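Local coordinates for cutm, flavoprotein of carbon monoxide dehydrogenase (PDB 1FFV) that binds FAD as the flavoprotein subunit of a carbon monoxide dehydrogenase and probably passes electrons from CO oxidation to an outside acceptor, at residues H9-K12 / E16-A19; D53-P58 / G73-E78; G62-G67 / M167-V172. One frame throughout, in Å; residues are numbered along the deposited sequence.

Contact 1. Residues H9-K12 / E16-A19; sequences HAPK and EAVA
Glu-16, which packs against Pro-11, gives its backbone N to Ser-13 OG in a hydrogen bond at the start of helix 14-24. Its OE2 is hydrogen-bonded to a residue adjoining the two segments, which would fit a capping box between Ser-13 and Glu-16, and the contact is the short strand-loop-helix connection that opens the FAD-binding domain. Strand 7-9 ends at His-9, the chain turns through Pro-11 and Lys-12, and the first turn of the helix folds back onto that bend.

Pro-11 carries the apolar part. Its ring lies over the helix surface where Glu-16 joins Ala-17: CB meets Glu-16 CB at 3.6 Å and sits 3.8 Å from Ala-17 N, while CG reaches Ala-17 CB at 4.0 Å. The same ring also touches Leu-20 one turn further on, so the proline is packed against one side of the helix.

The Glu-16 chain puts CG anti to the carbonyl carbon (chi1 -69°) and then runs out extended. This course carries the carboxylate alongside the loop backbone, with OE1 3.9 Å from Pro-11 CA. The Lys-12 side chain starts away from the helix, and its amine is not what meets the glutamate. What lies closest to the carboxylate here is the amide of Lys-12, whose N stands 3.6 Å from Glu-16 OE1.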
loop_
_atom_site.group_PDB
_atom_site.type_symbol
_atom_site.label_atom_id
_atom_site.label_comp_id
_atom_site.label_asym_id
_atom_site.label_seq_id
_atom_site.Cartn_x
_atom_site.Cartn_y
_atom_site.Cartn_z
ATOM N N HIS C 9 -1.759 40.794 -8.495
ATOM C CA HIS C 9 -2.771 41.836 -8.662
ATOM C C HIS C 9 -3.545 41.560 -9.952
ATOM O O HIS C 9 -2.947 41.197 -10.967
ATOM C CB HIS C 9 -2.115 43.219 -8.771
ATOM C CG HIS C 9 -1.128 43.521 -7.682
ATOM N ND1 HIS C 9 -1.481 44.154 -6.507
ATOM C CD2 HIS C 9 0.207 43.301 -7.604
ATOM C CE1 HIS C 9 -0.405 44.314 -5.756
ATOM N NE2 HIS C 9 0.633 43.806 -6.399
ATOM N N ALA C 10 -4.863 41.744 -9.919
ATOM C CA ALA C 10 -5.693 41.522 -11.102
ATOM C C ALA C 10 -6.690 42.661 -11.333
ATOM O O ALA C 10 -7.891 42.510 -11.124
ATOM C CB ALA C 10 -6.420 40.180 -11.004
ATOM N N PRO C 11 -6.192 43.831 -11.760
ATOM C CA PRO C 11 -7.044 44.997 -12.022
ATOM C C PRO C 11 -8.051 44.732 -13.152
ATOM O O PRO C 11 -7.819 43.889 -14.012
ATOM C CB PRO C 11 -6.026 46.077 -12.389
ATOM C CG PRO C 11 -4.911 45.295 -13.011
ATOM C CD PRO C 11 -4.784 44.140 -12.055
ATOM N N LYS C 12 -9.180 45.434 -13.127
ATOM C CA LYS C 12 -10.211 45.235 -14.143
ATOM C C LYS C 12 -10.278 46.336 -15.197
ATOM O O LYS C 12 -11.165 46.347 -16.056
ATOM C CB LYS C 12 -11.572 45.034 -13.476
ATOM C CG LYS C 12 -11.619 43.792 -12.593
ATOM C CD LYS C 12 -13.026 43.512 -12.093
ATOM C CE LYS C 12 -13.058 42.276 -11.207
ATOM N NZ LYS C 12 -12.586 41.052 -11.929
ATOM N N GLU C 16 -6.433 51.175 -13.764
ATOM C CA GLU C 16 -6.006 50.551 -12.517
ATOM C C GLU C 16 -4.641 49.914 -12.704
ATOM O O GLU C 16 -3.768 50.039 -11.843
ATOM C CB GLU C 16 -7.009 49.495 -12.082
ATOM C CG GLU C 16 -8.341 50.051 -11.624
ATOM C CD GLU C 16 -9.347 48.959 -11.347
ATOM O OE1 GLU C 16 -9.002 48.005 -10.602
ATOM O OE2 GLU C 16 -10.473 49.043 -11.891
ATOM N N ALA C 17 -4.461 49.245 -13.842
ATOM C CA ALA C 17 -3.193 48.596 -14.162
ATOM C C ALA C 17 -2.060 49.625 -14.161
ATOM O O ALA C 17 -1.003 49.402 -13.559
ATOM C CB ALA C 17 -3.285 47.907 -15.512
ATOM N N VAL C 18 -2.315 50.766 -14.801
ATOM C CA VAL C 18 -1.348 51.857 -14.883
ATOM C C VAL C 18 -1.036 52.415 -13.491
ATOM O O VAL C 18 0.119 52.703 -13.178
ATOM C CB VAL C 18 -1.867 52.987 -15.805
ATOM C CG1 VAL C 18 -0.972 54.222 -15.711
ATOM C CG2 VAL C 18 -1.934 52.492 -17.246
ATOM N N ALA C 19 -2.065 52.554 -12.662
ATOM C CA ALA C 19 -1.892 53.062 -11.305
ATOM C C ALA C 19 -0.954 52.142 -10.522
ATOM O O ALA C 19 -0.010 52.612 -9.884
ATOM C CB ALA C 19 -3.247 53.165 -10.599
#

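Contact 2. Residues D53-P58 / G73-E78; sequences DINRIP and GAMTVE. With FAD (flavin-adenine dinucleotide), chain J.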
loop_
_atom_site.group_PDB
_atom_site.type_symbol
_atom_site.label_atom_id
_atom_site.label_comp_id
_atom_site.label_asym_id
_atom_site.label_seq_id
_atom_site.Cartn_x
_atom_site.Cartn_y
_atom_site.Cartn_z
ATOM N N ASP C 53 -1.610 41.115 -13.352
ATOM C CA ASP C 53 -2.334 40.344 -14.350
ATOM C C ASP C 53 -3.327 41.232 -15.100
ATOM O O ASP C 53 -4.234 41.823 -14.504
ATOM C CB ASP C 53 -3.065 39.183 -13.660
ATOM C CG ASP C 53 -3.610 38.153 -14.636
ATOM O OD1 ASP C 53 -3.721 38.429 -15.851
ATOM O OD2 ASP C 53 -3.934 37.046 -14.171
ATOM N N ILE C 54 -3.147 41.325 -16.413
ATOM C CA ILE C 54 -4.040 42.125 -17.237
ATOM C C ILE C 54 -5.016 41.275 -18.069
ATOM O O ILE C 54 -5.592 41.770 -19.034
ATOM C CB ILE C 54 -3.250 43.102 -18.144
ATOM C CG1 ILE C 54 -2.225 42.339 -18.992
ATOM C CG2 ILE C 54 -2.557 44.160 -17.289
ATOM C CD1 ILE C 54 -1.448 43.206 -19.963
ATOM N N ASN C 55 -5.235 40.020 -17.661
ATOM C CA ASN C 55 -6.155 39.102 -18.358
ATOM C C ASN C 55 -7.633 39.318 -18.052
ATOM O O ASN C 55 -8.489 38.699 -18.687
ATOM C CB ASN C 55 -5.843 37.631 -18.036
ATOM C CG ASN C 55 -4.680 37.084 -18.828
ATOM O OD1 ASN C 55 -3.550 37.075 -18.333
ATOM N ND2 ASN C 55 -4.942 36.608 -20.042
ATOM N N ARG C 56 -7.941 40.150 -17.062
ATOM C CA ARG C 56 -9.332 40.396 -16.689
ATOM C C ARG C 56 -9.804 41.816 -17.034
ATOM O O ARG C 56 -10.713 42.360 -16.400
ATOM C CB ARG C 56 -9.528 40.096 -15.198
ATOM C CG ARG C 56 -9.164 38.663 -14.781
ATOM C CD ARG C 56 -10.193 37.636 -15.244
ATOM N NE ARG C 56 -11.500 37.853 -14.617
ATOM N N ILE C 57 -9.191 42.391 -18.068
ATOM C CA ILE C 57 -9.511 43.731 -18.548
ATOM C C ILE C 57 -10.102 43.587 -19.952
ATOM O O ILE C 57 -9.369 43.411 -20.920
ATOM C CB ILE C 57 -8.241 44.605 -18.606
ATOM C CG1 ILE C 57 -7.598 44.677 -17.221
ATOM C CG2 ILE C 57 -8.573 45.992 -19.090
ATOM C CD1 ILE C 57 -6.279 45.428 -17.183
ATOM N N PRO C 58 -11.439 43.679 -20.078
ATOM C CA PRO C 58 -12.134 43.549 -21.367
ATOM C C PRO C 58 -11.781 44.569 -22.444
ATOM O O PRO C 58 -11.965 44.306 -23.634
ATOM C CB PRO C 58 -13.613 43.621 -20.971
ATOM C CG PRO C 58 -13.599 44.472 -19.758
ATOM C CD PRO C 58 -12.398 43.967 -18.996
ATOM N N GLY C 73 -7.066 44.022 -30.023
ATOM C CA GLY C 73 -6.776 44.174 -28.604
ATOM C C GLY C 73 -5.443 43.535 -28.252
ATOM O O GLY C 73 -5.147 42.425 -28.698
ATOM N N ALA C 74 -4.634 44.229 -27.457
ATOM C CA ALA C 74 -3.321 43.716 -27.065
ATOM C C ALA C 74 -3.386 42.309 -26.479
ATOM O O ALA C 74 -2.454 41.520 -26.651
ATOM C CB ALA C 74 -2.656 44.662 -26.078
ATOM N N MET C 75 -4.486 41.998 -25.794
ATOM C CA MET C 75 -4.664 40.693 -25.172
ATOM C C MET C 75 -5.271 39.614 -26.071
ATOM O O MET C 75 -5.665 38.543 -25.592
ATOM C CB MET C 75 -5.448 40.823 -23.867
ATOM C CG MET C 75 -4.640 41.424 -22.724
ATOM S SD MET C 75 -3.135 40.481 -22.376
ATOM C CE MET C 75 -3.767 39.224 -21.358
ATOM N N THR C 76 -5.358 39.900 -27.369
ATOM C CA THR C 76 -5.875 38.918 -28.308
ATOM C C THR C 76 -4.890 37.754 -28.313
ATOM O O THR C 76 -3.686 37.933 -28.468
ATOM C CB THR C 76 -5.975 39.466 -29.750
ATOM O OG1 THR C 76 -6.908 40.550 -29.787
ATOM C CG2 THR C 76 -6.436 38.374 -30.711
ATOM N N VAL C 77 -5.425 36.561 -28.128
ATOM C CA VAL C 77 -4.638 35.343 -28.099
ATOM C C VAL C 77 -4.274 34.909 -29.536
ATOM O O VAL C 77 -5.045 35.152 -30.474
ATOM C CB VAL C 77 -5.444 34.284 -27.293
ATOM C CG1 VAL C 77 -5.586 32.979 -28.039
ATOM C CG2 VAL C 77 -4.833 34.115 -25.914
ATOM N N GLU C 78 -3.097 34.301 -29.710
ATOM C CA GLU C 78 -2.636 33.875 -31.037
ATOM C C GLU C 78 -3.657 33.099 -31.886
ATOM O O GLU C 78 -3.805 33.381 -33.078
ATOM C CB GLU C 78 -1.326 33.086 -30.939
ATOM C CG GLU C 78 -0.131 33.849 -30.335
ATOM C CD GLU C 78 0.392 34.988 -31.222
ATOM O OE1 GLU C 78 1.232 35.778 -30.741
ATOM O OE2 GLU C 78 -0.018 35.096 -32.401
HETATM P PA FAD J . 4.054 37.520 -21.268
HETATM O O1A FAD J . 3.348 38.155 -20.142
HETATM O O2A FAD J . 4.630 36.305 -21.093
HETATM O O5B FAD J . 5.123 38.514 -21.581
HETATM C C5B FAD J . 4.792 39.858 -21.867
HETATM C C4B FAD J . 6.054 40.694 -21.697
HETATM O O4B FAD J . 5.672 41.989 -22.255
HETATM C C3B FAD J . 6.416 41.084 -20.289
HETATM O O3B FAD J . 7.623 41.739 -20.131
HETATM C C2B FAD J . 5.164 41.855 -19.928
HETATM O O2B FAD J . 5.346 42.561 -18.748
HETATM C C1B FAD J . 5.002 42.727 -21.133
HETATM N N9A FAD J . 3.651 42.899 -21.637
HETATM C C8A FAD J . 2.749 41.920 -21.967
HETATM N N7A FAD J . 1.593 42.412 -22.407
HETATM C C5A FAD J . 1.753 43.773 -22.353
HETATM C C6A FAD J . 0.860 44.866 -22.711
HETATM N N6A FAD J . -0.352 44.710 -23.169
HETATM N N1A FAD J . 1.388 46.108 -22.517
HETATM C C2A FAD J . 2.639 46.315 -22.047
HETATM N N3A FAD J . 3.523 45.381 -21.701
HETATM C C4A FAD J . 3.038 44.118 -21.878
HETATM N N1 FAD J . 6.836 33.398 -29.960
HETATM C C2 FAD J . 7.039 33.607 -31.252
HETATM O O2 FAD J . 6.904 34.683 -31.732
HETATM N N3 FAD J . 7.427 32.575 -32.141
HETATM C C4 FAD J . 7.615 31.292 -31.705
HETATM O O4 FAD J . 7.944 30.433 -32.498
HETATM C C4X FAD J . 7.403 31.045 -30.288
HETATM N N5 FAD J . 7.574 29.811 -29.805
HETATM C C5X FAD J . 7.362 29.629 -28.475
HETATM C C6 FAD J . 7.546 28.336 -27.984
HETATM C C7 FAD J . 7.362 28.043 -26.671
HETATM C C7M FAD J . 7.573 26.635 -26.170
HETATM C C8 FAD J . 6.962 29.074 -25.750
HETATM C C8M FAD J . 6.752 28.777 -24.284
HETATM C C9 FAD J . 6.767 30.380 -26.225
HETATM C C9A FAD J . 6.963 30.656 -27.572
HETATM N N10 FAD J . 6.787 31.959 -28.120
HETATM C C10 FAD J . 6.997 32.162 -29.435
HETATM C "C1'" FAD J . 6.341 33.072 -27.219
HETATM C "C2'" FAD J . 4.830 33.580 -27.087
HETATM O "O2'" FAD J . 4.833 33.592 -28.490
HETATM C "C3'" FAD J . 5.443 34.585 -26.131
HETATM O "O3'" FAD J . 4.346 33.828 -25.569
HETATM C "C4'" FAD J . 4.630 35.740 -25.590
HETATM O "O4'" FAD J . 5.907 36.154 -26.174
HETATM C "C5'" FAD J . 5.076 36.770 -24.545
HETATM O "O5'" FAD J . 3.508 36.991 -24.838
HETATM P P FAD J . 2.590 36.763 -23.635
HETATM O O1P FAD J . 1.194 37.183 -24.150
HETATM O O2P FAD J . 2.618 35.469 -23.144
HETATM O O3P FAD J . 3.083 37.609 -22.535
#
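Two type I turns, Ile-54 to Ile-57 and Gly-73 to Thr-76, face each other here without backbone pairing; the closest CA atoms, those of Asn-55 and Met-75, are 7.2 Å apart. The first overlaps an Asx turn, in which Asp-53 OD1 takes the N-H of Asn-55 (2.8 Å) from above the carboxylate plane. In the second, Gly-73 O accepts twice, from Thr-76 N and from Thr-76 OG1, the hydroxyl lying 2.8 Å away on a lone pair in the carbonyl plane.

Met-75 bridges the gap. Bent at both chi2 (-57°) and chi3, it lays SD 4.0 Å from Ile-54 CG1 and brings its methyl CE across the Asn-55 amide, 3.4 Å from CG. Ile-54 sends CD1 to the adenine, 3.7 Å from N6A of the FAD, and Ala-74 CB reaches that same amino group at 3.7 Å, so both turns help to line the adenine end of the cofactor pocket.

The first turn leaves strand 50-53, where Asp-53 OD2 is hydrogen-bonded to Tyr-8 OH; the second leaves strand 69-73 and runs to helix 78-83, with Val-77 as its N-cap and Thr-76 touching Ile-112 of helix 112-117.

Contact 3. Residues G62-G67 / M167-V172; sequences GIREEG and MVEIRV. With FAD (flavin-adenine dinucleotide), chain J.
This is a salt-bridge network between two strands that are not neighbours: 63-66, an outermost strand of the five-stranded antiparallel sheet, and 166-173, with strand 69-73 between them. Arg-64, Glu-66, Glu-169 and Arg-171 reach across the intervening strand on one face of the sheet, resting on it at Val-71 and Thr-69, while Ile-63 and Glu-65 turn to the other face and touch helix 85-90.

Glu-66 and Arg-171 make the short bond. Arg-171 NH2 donates to Glu-66 OE1 at 2.6 Å and 162°; the oxygen lies in the guanidinium plane, at its edge, but is itself met from well above the carboxylate plane. Arg-171 NE turns instead to Glu-169 OE1 (3.0 Å), nearly along the C-O axis, so one guanidinium holds acids from both strands.

Arg-64 closes the circuit more loosely. Its CG sits between the backbone N and the carbonyl carbon (chi1 58°), and a bend at chi3 helps bring NH2 obliquely to Glu-169 OE2 at 3.4 Å, the two flat groups 76° apart. Arg-64 NH1 meets Glu-66 OE2, also at 3.4 Å. A water lies among them, 2.9 Å from Glu-169 OE2, with a weak bond from Arg-64 NH1. Opposite charges thus alternate, which probably favours the ionised form of each group.

One strand carries both the network and a cofactor site. Val-168 and Glu-169 both pair with Val-137, and their backbone angles are consistent with a classic beta bulge. Just before it, Met-167 reads the adenine through its backbone: its N donates to FAD N1A at 2.7 Å, and FAD N6A donates to Met-167 O at 2.9 Å.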
loop_
_atom_site.group_PDB
_atom_site.type_symbol
_atom_site.label_atom_id
_atom_site.label_comp_id
_atom_site.label_asym_id
_atom_site.label_seq_id
_atom_site.Cartn_x
_atom_site.Cartn_y
_atom_site.Cartn_z
ATOM N N GLY C 62 -10.771 42.016 -28.070
ATOM C CA GLY C 62 -11.594 42.364 -29.210
ATOM C C GLY C 62 -10.838 42.731 -30.467
ATOM O O GLY C 62 -9.725 43.253 -30.422
ATOM N N ILE C 63 -11.455 42.422 -31.598
ATOM C CA ILE C 63 -10.906 42.716 -32.914
ATOM C C ILE C 63 -12.014 43.447 -33.671
ATOM O O ILE C 63 -13.079 42.880 -33.928
ATOM C CB ILE C 63 -10.538 41.416 -33.666
ATOM C CG1 ILE C 63 -9.392 40.699 -32.944
ATOM C CG2 ILE C 63 -10.181 41.719 -35.120
ATOM C CD1 ILE C 63 -9.102 39.305 -33.478
ATOM N N ARG C 64 -11.776 44.712 -34.005
ATOM C CA ARG C 64 -12.782 45.497 -34.714
ATOM C C ARG C 64 -12.202 46.326 -35.844
ATOM O O ARG C 64 -11.003 46.289 -36.101
ATOM C CB ARG C 64 -13.518 46.408 -33.729
ATOM C CG ARG C 64 -12.604 47.355 -32.970
ATOM C CD ARG C 64 -13.211 47.733 -31.626
ATOM N NE ARG C 64 -12.267 47.485 -30.536
ATOM C CZ ARG C 64 -11.679 48.441 -29.823
ATOM N NH1 ARG C 64 -11.946 49.716 -30.078
ATOM N NH2 ARG C 64 -10.800 48.125 -28.878
ATOM N N GLU C 65 -13.074 47.070 -36.517
ATOM C CA GLU C 65 -12.680 47.934 -37.621
ATOM C C GLU C 65 -13.159 49.364 -37.423
ATOM O O GLU C 65 -14.317 49.610 -37.071
ATOM C CB GLU C 65 -13.223 47.407 -38.950
ATOM C CG GLU C 65 -12.614 46.096 -39.412
ATOM C CD GLU C 65 -13.063 45.718 -40.811
ATOM O OE1 GLU C 65 -14.142 45.103 -40.941
ATOM O OE2 GLU C 65 -12.341 46.048 -41.783
ATOM N N GLU C 66 -12.234 50.299 -37.606
ATOM C CA GLU C 66 -12.521 51.719 -37.503
ATOM C C GLU C 66 -12.035 52.301 -38.825
ATOM O O GLU C 66 -10.838 52.522 -39.025
ATOM C CB GLU C 66 -11.782 52.337 -36.319
ATOM C CG GLU C 66 -12.271 51.822 -34.969
ATOM C CD GLU C 66 -11.564 52.464 -33.779
ATOM O OE1 GLU C 66 -10.972 53.557 -33.934
ATOM O OE2 GLU C 66 -11.615 51.873 -32.677
ATOM N N GLY C 67 -12.972 52.486 -39.749
ATOM C CA GLY C 67 -12.625 53.002 -41.060
ATOM C C GLY C 67 -11.867 51.913 -41.789
ATOM O O GLY C 67 -12.352 50.786 -41.894
ATOM N N MET C 167 0.295 48.475 -23.268
ATOM C CA MET C 167 -0.089 48.491 -24.677
ATOM C C MET C 167 -1.540 48.062 -24.704
ATOM O O MET C 167 -1.874 46.986 -24.226
ATOM C CB MET C 167 0.741 47.533 -25.540
ATOM C CG MET C 167 0.407 47.665 -27.040
ATOM S SD MET C 167 1.308 46.569 -28.156
ATOM C CE MET C 167 2.957 47.248 -28.068
ATOM N N VAL C 168 -2.396 48.929 -25.237
ATOM C CA VAL C 168 -3.832 48.673 -25.309
ATOM C C VAL C 168 -4.296 47.917 -26.557
ATOM O O VAL C 168 -5.036 46.933 -26.458
ATOM C CB VAL C 168 -4.624 50.002 -25.164
ATOM C CG1 VAL C 168 -6.104 49.798 -25.480
ATOM C CG2 VAL C 168 -4.459 50.542 -23.752
ATOM N N GLU C 169 -3.841 48.357 -27.725
ATOM C CA GLU C 169 -4.255 47.723 -28.969
ATOM C C GLU C 169 -3.247 47.891 -30.097
ATOM O O GLU C 169 -2.380 48.771 -30.060
ATOM C CB GLU C 169 -5.609 48.295 -29.403
ATOM C CG GLU C 169 -5.624 49.819 -29.471
ATOM C CD GLU C 169 -7.011 50.413 -29.678
ATOM O OE1 GLU C 169 -7.160 51.265 -30.582
ATOM O OE2 GLU C 169 -7.944 50.057 -28.919
ATOM N N ILE C 170 -3.363 47.024 -31.094
ATOM C CA ILE C 170 -2.498 47.059 -32.259
ATOM C C ILE C 170 -3.362 47.468 -33.452
ATOM O O ILE C 170 -4.317 46.779 -33.820
ATOM C CB ILE C 170 -1.808 45.681 -32.512
ATOM C CG1 ILE C 170 -0.767 45.387 -31.417
ATOM C CG2 ILE C 170 -1.129 45.670 -33.874
ATOM C CD1 ILE C 170 -1.334 44.845 -30.128
ATOM N N ARG C 171 -3.038 48.621 -34.024
ATOM C CA ARG C 171 -3.773 49.149 -35.162
ATOM C C ARG C 171 -2.991 48.940 -36.441
ATOM O O ARG C 171 -1.829 49.332 -36.547
ATOM C CB ARG C 171 -4.021 50.640 -34.977
ATOM C CG ARG C 171 -4.643 51.011 -33.658
ATOM C CD ARG C 171 -5.024 52.467 -33.662
ATOM N NE ARG C 171 -6.342 52.622 -33.078
ATOM C CZ ARG C 171 -7.433 52.972 -33.748
ATOM N NH1 ARG C 171 -7.385 53.240 -35.046
ATOM N NH2 ARG C 171 -8.597 52.938 -33.127
ATOM N N VAL C 172 -3.642 48.348 -37.429
ATOM C CA VAL C 172 -2.980 48.099 -38.695
ATOM C C VAL C 172 -3.906 48.351 -39.877
ATOM O O VAL C 172 -5.097 48.035 -39.829
ATOM C CB VAL C 172 -2.311 46.670 -38.737
ATOM C CG1 VAL C 172 -2.906 45.752 -37.696
ATOM C CG2 VAL C 172 -2.399 46.053 -40.121
HETATM P PA FAD J . 4.054 37.520 -21.268
HETATM O O1A FAD J . 3.348 38.155 -20.142
HETATM O O2A FAD J . 4.630 36.305 -21.093
HETATM O O5B FAD J . 5.123 38.514 -21.581
HETATM C C5B FAD J . 4.792 39.858 -21.867
HETATM C C4B FAD J . 6.054 40.694 -21.697
HETATM O O4B FAD J . 5.672 41.989 -22.255
HETATM C C3B FAD J . 6.416 41.084 -20.289
HETATM O O3B FAD J . 7.623 41.739 -20.131
HETATM C C2B FAD J . 5.164 41.855 -19.928
HETATM O O2B FAD J . 5.346 42.561 -18.748
HETATM C C1B FAD J . 5.002 42.727 -21.133
HETATM N N9A FAD J . 3.651 42.899 -21.637
HETATM C C8A FAD J . 2.749 41.920 -21.967
HETATM N N7A FAD J . 1.593 42.412 -22.407
HETATM C C5A FAD J . 1.753 43.773 -22.353
HETATM C C6A FAD J . 0.860 44.866 -22.711
HETATM N N6A FAD J . -0.352 44.710 -23.169
HETATM N N1A FAD J . 1.388 46.108 -22.517
HETATM C C2A FAD J . 2.639 46.315 -22.047
HETATM N N3A FAD J . 3.523 45.381 -21.701
HETATM C C4A FAD J . 3.038 44.118 -21.878
HETATM N N1 FAD J . 6.836 33.398 -29.960
HETATM C C2 FAD J . 7.039 33.607 -31.252
HETATM O O2 FAD J . 6.904 34.683 -31.732
HETATM N N3 FAD J . 7.427 32.575 -32.141
HETATM C C4 FAD J . 7.615 31.292 -31.705
HETATM O O4 FAD J . 7.944 30.433 -32.498
HETATM C C4X FAD J . 7.403 31.045 -30.288
HETATM N N5 FAD J . 7.574 29.811 -29.805
HETATM C C5X FAD J . 7.362 29.629 -28.475
HETATM C C6 FAD J . 7.546 28.336 -27.984
HETATM C C7 FAD J . 7.362 28.043 -26.671
HETATM C C7M FAD J . 7.573 26.635 -26.170
HETATM C C8 FAD J . 6.962 29.074 -25.750
HETATM C C8M FAD J . 6.752 28.777 -24.284
HETATM C C9 FAD J . 6.767 30.380 -26.225
HETATM C C9A FAD J . 6.963 30.656 -27.572
HETATM N N10 FAD J . 6.787 31.959 -28.120
HETATM C C10 FAD J . 6.997 32.162 -29.435
HETATM C "C1'" FAD J . 6.341 33.072 -27.219
HETATM C "C2'" FAD J . 4.830 33.580 -27.087
HETATM O "O2'" FAD J . 4.833 33.592 -28.490
HETATM C "C3'" FAD J . 5.443 34.585 -26.131
HETATM O "O3'" FAD J . 4.346 33.828 -25.569
HETATM C "C4'" FAD J . 4.630 35.740 -25.590
HETATM O "O4'" FAD J . 5.907 36.154 -26.174
HETATM C "C5'" FAD J . 5.076 36.770 -24.545
HETATM O "O5'" FAD J . 3.508 36.991 -24.838
HETATM P P FAD J . 2.590 36.763 -23.635
HETATM O O1P FAD J . 1.194 37.183 -24.150
HETATM O O2P FAD J . 2.618 35.469 -23.144
HETATM O O3P FAD J . 3.083 37.609 -22.535
HETATM O O HOH W 1 -10.129 51.584 -30.000
#

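All three contacts belong to the FAD-binding domain. Contact 1 closes before the other two open, whereas the segments of contacts 2 and 3 alternate along the chain. Centres of contacts 1 and 2 lie about 13 Å apart, as do those of 2 and 3; 1 and 3 are about 21 Å apart and do not touch. Contact 2 therefore stands between them: His-9 O and Asp-53 N join it to contact 1, while Gly-73 N with Gly-62 O, and Ala-74 N with Val-168 O, tie it to the five-stranded sheet. Contacts 2 and 3 meet the FAD adenine, which is thus held where the turns adjoin the sheet.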